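CaaX farnesyltransferase beta subunit Ram1 (Aspergillus fumigatus, PDB 4L9P) probably transfers, as the zinc-dependent peptide-binding half of an alpha-beta heterodimer, a farnesyl group from farnesyl diphosphate to a cysteine near the C-terminus of target proteins. Local coordinates at residues K225-W228 and K229-G232; C256-V259 and V260-L263. One frame throughout, in Å; residues are numbered along the deposited sequence.

Interaction 1 (K225-W228 and K229-G232); sequences KAMW and KWLG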
ATOM      1  N   LYS B 225       8.134 -18.986  19.675  1.00 12.71           N
ATOM      2  CA  LYS B 225       6.890 -19.664  20.013  1.00 13.95           C
ATOM      3  C   LYS B 225       5.796 -18.662  20.398  1.00 12.01           C
ATOM      4  O   LYS B 225       4.637 -18.792  19.972  1.00 12.07           O
ATOM      5  CB  LYS B 225       7.097 -20.691  21.149  1.00 16.95           C
ATOM      6  CG  LYS B 225       5.813 -21.376  21.418  1.00 19.84           C
ATOM      7  CD  LYS B 225       5.998 -22.575  22.269  1.00 21.93           C
ATOM      8  CE  LYS B 225       5.138 -23.636  21.755  1.00 21.89           C
ATOM      9  NZ  LYS B 225       5.392 -24.816  22.549  1.00 21.02           N
ATOM     10  N   ALA B 226       6.156 -17.630  21.181  1.00 10.37           N
ATOM     11  CA  ALA B 226       5.137 -16.688  21.598  1.00  9.78           C
ATOM     12  C   ALA B 226       4.705 -15.850  20.379  1.00  8.65           C
ATOM     13  O   ALA B 226       3.522 -15.502  20.248  1.00  9.46           O
ATOM     14  CB  ALA B 226       5.675 -15.810  22.713  1.00 10.48           C
ATOM     15  N   MET B 227       5.638 -15.541  19.478  1.00  8.37           N
ATOM     16  CA  MET B 227       5.236 -14.857  18.239  1.00  7.73           C
ATOM     17  C   MET B 227       4.217 -15.657  17.432  1.00  7.09           C
ATOM     18  O   MET B 227       3.247 -15.079  16.890  1.00  6.87           O
ATOM     19  CB  MET B 227       6.470 -14.629  17.343  1.00  8.27           C
ATOM     20  CG  MET B 227       6.176 -13.908  16.006  1.00  8.47           C
ATOM     21  SD  MET B 227       5.831 -12.123  16.238  1.00  8.58           S
ATOM     22  CE  MET B 227       7.475 -11.504  16.546  1.00  9.76           C
ATOM     23  N   TRP B 228       4.443 -16.967  17.298  1.00  7.03           N
ATOM     24  CA  TRP B 228       3.505 -17.842  16.604  1.00  6.86           C
ATOM     25  C   TRP B 228       2.123 -17.882  17.282  1.00  7.40           C
ATOM     26  O   TRP B 228       1.086 -17.782  16.591  1.00  7.62           O
ATOM     27  CB  TRP B 228       4.130 -19.234  16.597  1.00  7.72           C
ATOM     28  CG  TRP B 228       3.324 -20.341  15.990  1.00  7.78           C
ATOM     29  CD1 TRP B 228       2.993 -20.535  14.672  1.00  7.62           C
ATOM     30  CD2 TRP B 228       2.844 -21.475  16.702  1.00  6.82           C
ATOM     31  NE1 TRP B 228       2.306 -21.734  14.513  1.00  8.92           N
ATOM     32  CE2 TRP B 228       2.200 -22.331  15.758  1.00  8.11           C
ATOM     33  CE3 TRP B 228       2.887 -21.834  18.053  1.00  8.16           C
ATOM     34  CZ2 TRP B 228       1.622 -23.594  16.127  1.00  9.21           C
ATOM     35  CZ3 TRP B 228       2.315 -23.071  18.436  1.00  9.42           C
ATOM     36  CH2 TRP B 228       1.699 -23.943  17.469  1.00  9.54           C
ATOM     37  N   LYS B 229       2.097 -17.989  18.612  1.00  8.30           N
ATOM     38  CA  LYS B 229       0.807 -17.985  19.287  1.00  8.56           C
ATOM     39  C   LYS B 229       0.047 -16.668  19.074  1.00  7.85           C
ATOM     40  O   LYS B 229      -1.159 -16.680  18.826  1.00  8.73           O
ATOM     41  CB  LYS B 229       0.990 -18.244  20.797  1.00  9.86           C
ATOM     42  CG  LYS B 229       1.428 -19.696  21.072  1.00 13.17           C
ATOM     43  CD  LYS B 229       1.553 -19.947  22.546  1.00 18.41           C
ATOM     44  CE  LYS B 229       1.665 -21.405  22.821  1.00 23.45           C
ATOM     45  NZ  LYS B 229       1.482 -21.498  24.289  1.00 27.08           N
ATOM     46  N   TRP B 230       0.769 -15.544  19.163  1.00  7.30           N
ATOM     47  CA  TRP B 230       0.137 -14.245  19.032  1.00  6.69           C
ATOM     48  C   TRP B 230      -0.327 -14.065  17.587  1.00  6.57           C
ATOM     49  O   TRP B 230      -1.482 -13.650  17.350  1.00  6.97           O
ATOM     50  CB  TRP B 230       1.100 -13.125  19.472  1.00  7.17           C
ATOM     51  CG  TRP B 230       0.622 -11.784  19.005  1.00  6.73           C
ATOM     52  CD1 TRP B 230      -0.484 -11.076  19.462  1.00  7.57           C
ATOM     53  CD2 TRP B 230       1.211 -10.977  17.957  1.00  6.27           C
ATOM     54  NE1 TRP B 230      -0.623  -9.934  18.716  1.00  7.89           N
ATOM     55  CE2 TRP B 230       0.409  -9.821  17.824  1.00  6.29           C
ATOM     56  CE3 TRP B 230       2.366 -11.121  17.168  1.00  7.17           C
ATOM     57  CZ2 TRP B 230       0.689  -8.821  16.901  1.00  6.89           C
ATOM     58  CZ3 TRP B 230       2.671 -10.172  16.255  1.00  6.46           C
ATOM     59  CH2 TRP B 230       1.838  -8.995  16.144  1.00  6.94           C
ATOM     60  N   LEU B 231       0.531 -14.348  16.600  1.00  7.14           N
ATOM     61  CA  LEU B 231       0.078 -14.167  15.197  1.00  6.28           C
ATOM     62  C   LEU B 231      -1.143 -15.041  14.916  1.00  6.62           C
ATOM     63  O   LEU B 231      -2.026 -14.675  14.157  1.00  6.95           O
ATOM     64  CB  LEU B 231       1.182 -14.541  14.218  1.00  6.91           C
ATOM     65  CG  LEU B 231       2.299 -13.523  14.092  1.00  8.15           C
ATOM     66  CD1 LEU B 231       3.411 -14.142  13.220  1.00 10.05           C
ATOM     67  CD2 LEU B 231       1.790 -12.210  13.509  1.00  8.51           C
ATOM     68  N   GLY B 232      -1.195 -16.235  15.517  1.00  6.26           N
ATOM     69  CA  GLY B 232      -2.362 -17.088  15.312  1.00  6.94           C
ATOM     70  C   GLY B 232      -3.676 -16.452  15.793  1.00  7.40           C
ATOM     71  O   GLY B 232      -4.742 -16.760  15.260  1.00  9.75           O
TER

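Interaction 2 (C256-V259 and V260-L263); sequences CAMV and VHAL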
ATOM      1  N   CYS B 256       2.345  -8.226   6.457  1.00  4.48           N
ATOM      2  CA  CYS B 256       3.307  -8.150   7.557  1.00  5.26           C
ATOM      3  C   CYS B 256       3.342  -9.441   8.383  1.00  4.31           C
ATOM      4  O   CYS B 256       4.439  -9.888   8.753  1.00  5.42           O
ATOM      5  CB  CYS B 256       2.963  -6.994   8.488  1.00  5.52           C
ATOM      6  SG  CYS B 256       3.190  -5.334   7.746  1.00  6.41           S
ATOM      7  N   ALA B 257       2.167 -10.041   8.646  1.00  4.80           N
ATOM      8  CA  ALA B 257       2.159 -11.283   9.402  1.00  4.96           C
ATOM      9  C   ALA B 257       2.910 -12.370   8.648  1.00  5.68           C
ATOM     10  O   ALA B 257       3.677 -13.155   9.252  1.00  6.57           O
ATOM     11  CB  ALA B 257       0.711 -11.733   9.662  1.00  6.17           C
ATOM     12  N   MET B 258       2.665 -12.474   7.340  1.00  4.91           N
ATOM     13  CA  MET B 258       3.303 -13.569   6.598  1.00  6.00           C
ATOM     14  C   MET B 258       4.787 -13.374   6.363  1.00  5.17           C
ATOM     15  O   MET B 258       5.523 -14.367   6.310  1.00  6.37           O
ATOM     16  CB  MET B 258       2.569 -13.835   5.299  1.00  8.78           C
ATOM     17  CG  MET B 258       1.169 -14.421   5.562  1.00  9.99           C
ATOM     18  SD  MET B 258       1.099 -15.909   6.711  1.00 13.41           S
ATOM     19  CE  MET B 258       2.273 -17.003   5.967  1.00 15.64           C
ATOM     20  N   VAL B 259       5.247 -12.141   6.278  1.00  4.69           N
ATOM     21  CA  VAL B 259       6.702 -11.914   6.215  1.00  4.62           C
ATOM     22  C   VAL B 259       7.330 -12.302   7.529  1.00  5.05           C
ATOM     23  O   VAL B 259       8.394 -12.955   7.525  1.00  6.08           O
ATOM     24  CB  VAL B 259       6.992 -10.437   5.902  1.00  5.02           C
ATOM     25  CG1 VAL B 259       8.446 -10.095   6.260  1.00  6.01           C
ATOM     26  CG2 VAL B 259       6.726 -10.181   4.418  1.00  5.60           C
ATOM     27  N   VAL B 260       6.756 -11.901   8.672  1.00  5.92           N
ATOM     28  CA  VAL B 260       7.312 -12.350   9.969  1.00  5.38           C
ATOM     29  C   VAL B 260       7.305 -13.883  10.064  1.00  6.94           C
ATOM     30  O   VAL B 260       8.300 -14.501  10.485  1.00  7.30           O
ATOM     31  CB  VAL B 260       6.523 -11.768  11.108  1.00  5.93           C
ATOM     32  CG1 VAL B 260       6.891 -12.383  12.490  1.00  8.07           C
ATOM     33  CG2 VAL B 260       6.750 -10.216  11.137  1.00  6.78           C
ATOM     34  N   HIS B 261       6.185 -14.474   9.640  1.00  5.86           N
ATOM     35  CA  HIS B 261       6.055 -15.941   9.702  1.00  6.92           C
ATOM     36  C   HIS B 261       7.158 -16.600   8.882  1.00  7.55           C
ATOM     37  O   HIS B 261       7.798 -17.571   9.344  1.00  8.22           O
ATOM     38  CB  HIS B 261       4.660 -16.277   9.183  1.00  6.45           C
ATOM     39  CG  HIS B 261       4.281 -17.716   9.331  1.00  7.72           C
ATOM     40  ND1 HIS B 261       4.845 -18.725   8.570  1.00  9.70           N
ATOM     41  CD2 HIS B 261       3.425 -18.313  10.206  1.00  8.14           C
ATOM     42  CE1 HIS B 261       4.319 -19.890   8.960  1.00  9.38           C
ATOM     43  NE2 HIS B 261       3.459 -19.664   9.954  1.00  8.44           N
ATOM     44  N   ALA B 262       7.371 -16.123   7.657  1.00  6.54           N
ATOM     45  CA  ALA B 262       8.362 -16.723   6.763  1.00  5.91           C
ATOM     46  C   ALA B 262       9.785 -16.515   7.269  1.00  5.58           C
ATOM     47  O   ALA B 262      10.588 -17.458   7.299  1.00  7.36           O
ATOM     48  CB  ALA B 262       8.270 -16.112   5.358  1.00  7.23           C
ATOM     49  N   LEU B 263      10.135 -15.280   7.653  1.00  5.92           N
ATOM     50  CA  LEU B 263      11.536 -15.063   8.015  1.00  5.55           C
ATOM     51  C   LEU B 263      11.924 -15.787   9.331  1.00  6.74           C
ATOM     52  O   LEU B 263      13.094 -16.078   9.521  1.00  8.20           O
ATOM     53  CB  LEU B 263      11.842 -13.562   8.156  1.00  6.74           C
ATOM     54  CG  LEU B 263      11.800 -12.848   6.819  1.00  6.89           C
ATOM     55  CD1 LEU B 263      11.979 -11.300   7.071  1.00  7.97           C
ATOM     56  CD2 LEU B 263      12.906 -13.315   5.875  1.00  8.35           C
TER

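Interaction 1 (K225-W228 and K229-G232)
Met227 and Trp230 lie side by side, three residues apart on helix 224-234, and pack tightly on its buried flank. With CG anti to the backbone N (chi1 -180°) and bends at the next two torsions, Met227 brings its sulfur to the rim of the indole. SD is 3.7 Å from Trp230 CZ3 and lies 81° off the normal of the six-membered ring, a Met-aromatic contact at the edge. One turn on, Met227 CG meets Leu231 CD1 at 3.9 Å. Beneath them the backbone makes successive i to i+4 hydrogen bonds; the shortest, Leu231 N to Met227 O, measures 2.8 Å.

The lysine side is looser. Beyond the backbone bond from Lys229 N to Lys225 O, the two side chains come no nearer than CE to CE, 4.3 Å. Trp228 CE3 and Lys229 CG meet at 4.0 Å, so the lysine's aliphatic stem borders the buried indole, whose NE1 is hydrogen-bonded to Ala269 O.

Lys225 NZ and Lys229 NZ stand 5.4 Å apart; a weak hydrogen bond from Lys225 NZ to Asp518 O may offset their repulsion, and solvent probably screens exposed Lys229. Sulfur, indole and leucine thus cohere inside, while the charged ends lie toward the more exposed side.

Interaction 2 (C256-V259 and V260-L263)
Met258 and His261 run alongside each other on helix 251-263, and the methionine can be followed outward atom by atom. Its CB leaves the backbone away from residues 260-263. CG sits beside the backbone N and anti to the carbonyl carbon (chi1 -68°), and two further bends fold the chain back. SD then lies 5.0 Å from the centroid of the His261 ring in an oblique position. The terminal CE completes the return: it is 4.0 Å from His261 CG and forms an off-centre CH-pi contact, 28° off the ring normal. Elsewhere Met258 touches Leu324 and Phe461, so the bent chain is packed between its own helix and loop residues.

The imidazole has a polar partner outside the helix, His261 NE2 being hydrogen-bonded to Pro267 O. That bond, together with Phe284 against the ring, probably limits its rotation.

On another flank Val259 CG1 meets Leu263 CD1 at 3.8 Å, directly beside the hydrogen bond from Leu263 N to Val259 O at 2.9 Å. Val260 N likewise bonds to Cys256 O, at 3.1 Å and nearly straight (173°).

Cys256 touches the bound farnesyl diphosphate analogue. The arrangement is that of a buried stretch, residues 256-263, of a helix in the alpha-alpha toroid of protein prenyltransferase beta subunits, with one end contributing to the isoprenoid pocket.

Interactions 1 and 2 lie on consecutive helices, 224-234 and then 251-263, within one prenyltransferase alpha-alpha toroid range, their centres about 11 Å apart. They meet directly: Val260 CG1 packs against Met227 CG at 3.9 Å and Leu231 CD1 at 4.0 Å, while Ala257 CB reaches Leu231 CD2 at 4.0 Å. Both lie on the same side of the chain's centre, interaction 1 at about 24 Å from it and interaction 2 at about 14 Å. This difference fits an outer and an inner helix layer of the toroid: residues 256-263 pack behind the isoprenoid pocket, which Cys256 lines, and residues 225-232 back them from outside.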